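Local coordinates for protein putative Nitroreductase (Anabaena variabilis ATCC 29413, PDB 3EO7) that binds flavin mononucleotide and probably works as an FMN-dependent oxidoreductase of the nitroreductase family, its substrate not established, at residues F213-N219 with A231-L235; F274-I280 with D450-Y455. All blocks are in the same frame, centred on the assembly; numbering follows the deposited sequence.

Contact 1. Residues F213-N219 with A231-L235; sequences FIDEAVN and AIAVL. With ACT (acetate ion), chain Q.
Ala231 and Phe213 meet where the loop leading into helix 215-222 passes strand 229-239, and together they account for more than half of the 280 Å² buried here. The ring of Phe213 reaches the strand with its outer end: CZ lies 3.4 Å from Ala231 O, and that oxygen sits in the ring plane, at the edge. One face is taken by Val234, whose CG2 stands 4.2 Å from the centroid of the Phe213 ring and 25° off its normal, a CH-pi contact displaced toward the rim. CG of Phe213 is wedged between its own N and C, which turns the ring in toward the strand. The Ala231 methyl is packed from the helix side by Val218; CG1 of the valine, anti to its N, comes within 3.5 Å of Ala231 CB, tighter than usual for two carbons. In the seven-stranded antiparallel sheet, strand 229-239 runs between 162-169 and 205-207, and Ile232 and Ala233 form a classic beta bulge opposite Val166. Segment 215-219 runs at 84° to segment 231-235, and Asn219 comes nearest Ala231, just before the bulge. Asn219 ties the two together: Ala231 N donates to Asn219 OD1 at 2.8 Å along a nearly straight path (173°), the donor slightly tilted from the carbonyl plane. Asn219 ND2 donates to an oxygen of an acetate, probably from the crystallisation liquor, and to a water that also donates to Asp215 OD2 and Ala231 O. A leucine in place of Asn219 would probably leave the buried Ala231 N without its acceptor and the water without its amide donor. Asp215, the residue after the N-cap position of Ile214, also forms salt bridges with Arg451 and Arg454.

Contact 2. Residues F274-I280 with D450-Y455; sequences FHHHTQI and DRVYRY
Asp450 meets Thr278 through carbon, its CB 3.8 Å from Thr278 CG2, while its carboxylate is held elsewhere, by Ser8 and the backbone of Ala10 and Glu259. Arg451 follows, its chain extended from CG to NE and running beside the Thr278 carbonyl. NH1 donates to Thr278 O over 3.0 Å at 148°; the donor lies in the carbonyl plane on a lone pair, and the oxygen close to the guanidinium plane. Ile280 crosses this arm at about a right angle and lays its CD1 over one guanidinium face, 3.5 Å from Arg451 NE. NH1 of Arg454 lies over the opposite face, toward its rim, and both arginines form salt bridges with Asp215. These residues join the C-terminal end of helix 270-276 and the turn after it to the start of helix 452-473, in the second of the chain's two nitroreductase-family regions. Tyr453 turns its ring face to the edge of Phe274: the centroids are 5.4 Å apart and the planes at 80°, an offset edge-to-face pair, with Phe274 CZ also 3.6 Å from Tyr453 CB. Its hydroxyl pairs with His14. The Arg454 guanidinium lies nearly parallel over one face of the His275 ring, planes 10° apart, with NH2 offset toward the rim and 3.4 Å from His275 CE1. The same NH2 donates to Thr278 OG1 at 3.0 Å and, weakly, to His275 O, and NE adds a second weak bond to OG1. Thr278 OG1 is within their grasp because its first torsion sets it between its own N and C. A water, in the guanidinium plane, accepts from Arg454 NH2 and donates to His275 O. Tyr455, last in the segment, receives a weak bond on OH from Arg451 NE.

How the contacts relate
Contact 1 and contact 2 have centres about 12 Å apart and lie on the same side of the chain's centre. They come in series: contact 1 closes on strand 229-239 before contact 2 opens on helix 270-276, the next regular element, which meets helix 452-473 far along the chain. Asp215 is the direct junction, its OD1 2.7 Å from Arg451 NH1 and its OD2 2.8 Å from Arg454 NH1, both salt bridges; Phe213 adds a cation-pi contact with Arg451. Contact 1 lies in the first nitroreductase-family region and segment 450-455 in the second, so this buried charge cluster joins the two; the side chains of Ile232 and Tyr453 each lie about 12 Å from the bound FMN.

Contact 1. Residues F213-N219 with A231-L235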
loop_
_atom_site.group_PDB
_atom_site.type_symbol
_atom_site.label_atom_id
_atom_site.label_comp_id
_atom_site.label_asym_id
_atom_site.label_seq_id
_atom_site.Cartn_x
_atom_site.Cartn_y
_atom_site.Cartn_z
ATOM N N PHE A 213 10.331 6.947 12.306
ATOM C CA PHE A 213 11.791 6.890 12.274
ATOM C C PHE A 213 12.321 8.262 11.848
ATOM O O PHE A 213 11.586 9.054 11.279
ATOM C CB PHE A 213 12.282 5.781 11.315
ATOM C CG PHE A 213 11.715 5.886 9.921
ATOM C CD1 PHE A 213 12.223 6.809 9.017
ATOM C CD2 PHE A 213 10.678 5.077 9.521
ATOM C CE1 PHE A 213 11.685 6.911 7.741
ATOM C CE2 PHE A 213 10.121 5.166 8.248
ATOM C CZ PHE A 213 10.632 6.083 7.348
ATOM N N ILE A 214 13.605 8.486 12.103
ATOM C CA ILE A 214 14.312 9.716 11.765
ATOM C C ILE A 214 14.703 9.614 10.293
ATOM O O ILE A 214 15.655 8.916 9.924
ATOM C CB ILE A 214 15.547 9.966 12.682
ATOM C CG1 ILE A 214 15.105 9.980 14.164
ATOM C CG2 ILE A 214 16.244 11.262 12.292
ATOM C CD1 ILE A 214 16.277 9.957 15.172
ATOM N N ASP A 215 13.915 10.275 9.449
ATOM C CA ASP A 215 14.128 10.188 7.989
ATOM C C ASP A 215 15.560 10.450 7.587
ATOM O O ASP A 215 16.129 9.693 6.814
ATOM C CB ASP A 215 13.190 11.113 7.214
ATOM C CG ASP A 215 11.723 10.831 7.501
ATOM O OD1 ASP A 215 11.265 11.141 8.632
ATOM O OD2 ASP A 215 11.044 10.329 6.588
ATOM N N GLU A 216 16.126 11.532 8.113
ATOM C CA GLU A 216 17.498 11.914 7.792
ATOM C C GLU A 216 18.470 10.742 8.026
ATOM O O GLU A 216 19.379 10.488 7.226
ATOM C CB GLU A 216 17.910 13.124 8.639
ATOM C CG GLU A 216 19.306 13.643 8.331
ATOM C CD GLU A 216 19.727 14.819 9.189
ATOM O OE1 GLU A 216 19.033 15.187 10.163
ATOM O OE2 GLU A 216 20.807 15.365 8.891
ATOM N N ALA A 217 18.299 10.070 9.163
ATOM C CA ALA A 217 19.159 8.968 9.585
ATOM C C ALA A 217 19.004 7.745 8.745
ATOM O O ALA A 217 19.997 7.081 8.409
ATOM C CB ALA A 217 18.903 8.627 11.071
ATOM N N VAL A 218 17.763 7.403 8.415
ATOM C CA VAL A 218 17.521 6.221 7.599
ATOM C C VAL A 218 18.048 6.468 6.192
ATOM O O VAL A 218 18.703 5.601 5.608
ATOM C CB VAL A 218 16.053 5.829 7.587
ATOM C CG1 VAL A 218 15.828 4.647 6.641
ATOM C CG2 VAL A 218 15.548 5.502 9.023
ATOM N N ASN A 219 17.795 7.656 5.654
ATOM C CA ASN A 219 18.237 7.969 4.296
ATOM C C ASN A 219 19.754 8.016 4.235
ATOM O O ASN A 219 20.348 7.559 3.284
ATOM C CB ASN A 219 17.550 9.228 3.769
ATOM C CG ASN A 219 16.029 9.023 3.631
ATOM O OD1 ASN A 219 15.579 7.874 3.474
ATOM N ND2 ASN A 219 15.248 10.099 3.750
ATOM N N ALA A 231 13.144 6.978 2.395
ATOM C CA ALA A 231 12.530 5.883 3.120
ATOM C C ALA A 231 11.140 6.274 3.642
ATOM O O ALA A 231 10.966 7.360 4.199
ATOM C CB ALA A 231 13.426 5.501 4.304
ATOM N N ILE A 232 10.150 5.401 3.436
ATOM C CA ILE A 232 8.828 5.649 4.006
ATOM C C ILE A 232 8.300 4.514 4.901
ATOM O O ILE A 232 7.294 4.685 5.580
ATOM C CB ILE A 232 7.787 6.160 2.975
ATOM C CG1 ILE A 232 7.685 5.207 1.794
ATOM C CG2 ILE A 232 8.159 7.606 2.543
ATOM C CD1 ILE A 232 6.614 5.602 0.742
ATOM N N ALA A 233 8.979 3.370 4.902
ATOM C CA ALA A 233 8.639 2.284 5.798
ATOM C C ALA A 233 9.882 1.430 6.080
ATOM O O ALA A 233 10.630 1.096 5.165
ATOM C CB ALA A 233 7.495 1.387 5.235
ATOM N N VAL A 234 10.068 1.105 7.357
ATOM C CA VAL A 234 11.117 0.220 7.866
ATOM C C VAL A 234 10.380 -1.012 8.421
ATOM O O VAL A 234 9.442 -0.875 9.194
ATOM C CB VAL A 234 12.022 0.894 8.912
ATOM C CG1 VAL A 234 13.017 -0.123 9.521
ATOM C CG2 VAL A 234 12.791 2.109 8.274
ATOM N N LEU A 235 10.815 -2.190 8.007
ATOM C CA LEU A 235 10.154 -3.439 8.393
ATOM C C LEU A 235 11.113 -4.553 8.794
ATOM O O LEU A 235 11.527 -5.350 7.961
ATOM C CB LEU A 235 9.206 -3.943 7.269
ATOM C CG LEU A 235 8.144 -2.993 6.714
ATOM C CD1 LEU A 235 8.603 -2.312 5.449
ATOM C CD2 LEU A 235 6.844 -3.755 6.428
HETATM C C ACT Q . 15.592 13.622 4.715
HETATM O O ACT Q . 16.312 12.628 4.393
HETATM O OXT ACT Q . 14.303 13.560 4.343
HETATM C CH3 ACT Q . 16.386 14.770 5.348
HETATM O O HOH W 1 12.296 9.826 4.111
#

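Contact 2. Residues F274-I280 with D450-Y455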
loop_
_atom_site.group_PDB
_atom_site.type_symbol
_atom_site.label_atom_id
_atom_site.label_comp_id
_atom_site.label_asym_id
_atom_site.label_seq_id
_atom_site.Cartn_x
_atom_site.Cartn_y
_atom_site.Cartn_z
ATOM N N PHE A 274 6.810 18.910 0.733
ATOM C CA PHE A 274 5.964 18.144 1.639
ATOM C C PHE A 274 6.698 16.946 2.269
ATOM O O PHE A 274 6.604 16.734 3.494
ATOM C CB PHE A 274 4.693 17.716 0.929
ATOM C CG PHE A 274 3.688 17.068 1.822
ATOM C CD1 PHE A 274 3.286 17.663 3.004
ATOM C CD2 PHE A 274 3.076 15.888 1.435
ATOM C CE1 PHE A 274 2.325 17.051 3.828
ATOM C CE2 PHE A 274 2.091 15.299 2.239
ATOM C CZ PHE A 274 1.744 15.871 3.448
ATOM N N HIS A 275 7.479 16.243 1.474
ATOM C CA HIS A 275 8.221 15.100 2.007
ATOM C C HIS A 275 9.230 15.559 3.062
ATOM O O HIS A 275 9.347 14.949 4.114
ATOM C CB HIS A 275 8.951 14.305 0.931
ATOM C CG HIS A 275 9.597 13.080 1.472
ATOM N ND1 HIS A 275 8.870 11.954 1.811
ATOM C CD2 HIS A 275 10.879 12.836 1.843
ATOM C CE1 HIS A 275 9.691 11.067 2.358
ATOM N NE2 HIS A 275 10.917 11.566 2.358
ATOM N N HIS A 276 9.927 16.662 2.798
ATOM C CA HIS A 276 10.898 17.158 3.751
ATOM C C HIS A 276 10.295 17.895 4.936
ATOM O O HIS A 276 11.006 18.198 5.890
ATOM C CB HIS A 276 11.930 18.025 3.055
ATOM C CG HIS A 276 12.903 17.227 2.253
ATOM N ND1 HIS A 276 14.223 17.061 2.640
ATOM C CD2 HIS A 276 12.740 16.497 1.125
ATOM C CE1 HIS A 276 14.838 16.296 1.751
ATOM N NE2 HIS A 276 13.957 15.916 0.834
ATOM N N HIS A 277 8.985 18.147 4.882
ATOM C CA HIS A 277 8.287 18.785 5.977
ATOM C C HIS A 277 7.302 17.834 6.681
ATOM O O HIS A 277 6.345 18.267 7.327
ATOM C CB HIS A 277 7.623 20.069 5.515
ATOM C CG HIS A 277 8.596 21.165 5.222
ATOM N ND1 HIS A 277 9.404 21.149 4.102
ATOM C CD2 HIS A 277 8.909 22.292 5.903
ATOM C CE1 HIS A 277 10.174 22.219 4.108
ATOM N NE2 HIS A 277 9.885 22.942 5.177
ATOM N N THR A 278 7.532 16.531 6.509
ATOM C CA THR A 278 6.797 15.508 7.231
ATOM C C THR A 278 7.789 14.579 7.921
ATOM O O THR A 278 7.451 13.467 8.341
ATOM C CB THR A 278 5.846 14.689 6.351
ATOM O OG1 THR A 278 6.502 14.247 5.159
ATOM C CG2 THR A 278 4.597 15.532 5.992
ATOM N N GLN A 279 9.018 15.023 8.063
ATOM C CA GLN A 279 9.984 14.183 8.716
ATOM C C GLN A 279 9.851 14.166 10.233
ATOM O O GLN A 279 9.168 14.999 10.866
ATOM C CB GLN A 279 11.434 14.525 8.246
ATOM C CG GLN A 279 11.847 15.895 8.432
ATOM C CD GLN A 279 13.246 16.188 7.859
ATOM O OE1 GLN A 279 14.247 15.594 8.300
ATOM N NE2 GLN A 279 13.321 17.156 6.924
ATOM N N ILE A 280 10.471 13.155 10.809
ATOM C CA ILE A 280 10.637 13.044 12.229
ATOM C C ILE A 280 12.108 13.271 12.526
ATOM O O ILE A 280 12.996 12.799 11.804
ATOM C CB ILE A 280 10.192 11.690 12.733
ATOM C CG1 ILE A 280 8.657 11.645 12.748
ATOM C CG2 ILE A 280 10.722 11.414 14.139
ATOM C CD1 ILE A 280 8.076 10.280 13.076
ATOM N N ASP A 450 1.502 16.134 10.314
ATOM C CA ASP A 450 1.373 16.104 8.863
ATOM C C ASP A 450 1.837 14.810 8.229
ATOM O O ASP A 450 1.359 14.449 7.175
ATOM C CB ASP A 450 2.066 17.302 8.232
ATOM C CG ASP A 450 1.392 18.593 8.618
ATOM O OD1 ASP A 450 0.233 18.783 8.182
ATOM O OD2 ASP A 450 2.034 19.385 9.344
ATOM N N ARG A 451 2.777 14.135 8.883
ATOM C CA ARG A 451 3.269 12.821 8.414
ATOM C C ARG A 451 2.159 11.780 8.324
ATOM O O ARG A 451 2.304 10.781 7.640
ATOM C CB ARG A 451 4.390 12.351 9.334
ATOM C CG ARG A 451 5.083 11.025 8.954
ATOM C CD ARG A 451 5.990 10.632 10.106
ATOM N NE ARG A 451 6.912 9.488 9.884
ATOM C CZ ARG A 451 8.169 9.631 9.427
ATOM N NH1 ARG A 451 8.634 10.830 9.070
ATOM N NH2 ARG A 451 8.959 8.581 9.334
ATOM N N VAL A 452 1.031 12.005 9.005
ATOM C CA VAL A 452 -0.089 11.066 8.933
ATOM C C VAL A 452 -0.535 10.867 7.481
ATOM O O VAL A 452 -1.045 9.802 7.129
ATOM C CB VAL A 452 -1.318 11.506 9.785
ATOM C CG1 VAL A 452 -2.122 12.648 9.090
ATOM C CG2 VAL A 452 -2.223 10.246 10.108
ATOM N N TYR A 453 -0.292 11.863 6.625
ATOM C CA TYR A 453 -0.666 11.761 5.228
ATOM C C TYR A 453 -0.041 10.528 4.590
ATOM O O TYR A 453 -0.701 9.826 3.794
ATOM C CB TYR A 453 -0.259 13.034 4.472
ATOM C CG TYR A 453 -1.042 13.245 3.192
ATOM C CD1 TYR A 453 -2.264 13.880 3.206
ATOM C CD2 TYR A 453 -0.540 12.816 1.981
ATOM C CE1 TYR A 453 -2.994 14.105 2.033
ATOM C CE2 TYR A 453 -1.223 13.059 0.808
ATOM C CZ TYR A 453 -2.476 13.683 0.853
ATOM O OH TYR A 453 -3.142 13.907 -0.309
ATOM N N ARG A 454 1.243 10.286 4.890
ATOM C CA ARG A 454 1.924 9.087 4.403
ATOM C C ARG A 454 1.212 7.820 4.904
ATOM O O ARG A 454 0.946 6.906 4.160
ATOM C CB ARG A 454 3.348 9.012 4.962
ATOM C CG ARG A 454 4.229 10.156 4.630
ATOM C CD ARG A 454 5.636 9.794 5.153
ATOM N NE ARG A 454 6.516 10.931 5.116
ATOM C CZ ARG A 454 7.800 10.904 5.501
ATOM N NH1 ARG A 454 8.337 9.774 5.945
ATOM N NH2 ARG A 454 8.522 12.003 5.423
ATOM N N TYR A 455 0.919 7.821 6.198
ATOM C CA TYR A 455 0.341 6.664 6.877
ATOM C C TYR A 455 -1.006 6.302 6.296
ATOM O O TYR A 455 -1.311 5.127 6.073
ATOM C CB TYR A 455 0.188 6.900 8.368
ATOM C CG TYR A 455 1.458 7.223 9.159
ATOM C CD1 TYR A 455 2.710 6.741 8.777
ATOM C CD2 TYR A 455 1.376 7.913 10.366
ATOM C CE1 TYR A 455 3.810 6.986 9.531
ATOM C CE2 TYR A 455 2.501 8.178 11.151
ATOM C CZ TYR A 455 3.738 7.705 10.721
ATOM O OH TYR A 455 4.887 7.917 11.472
HETATM O O HOH W 2 11.191 13.208 5.262
HETATM O O HOH W 3 4.964 19.001 9.500
#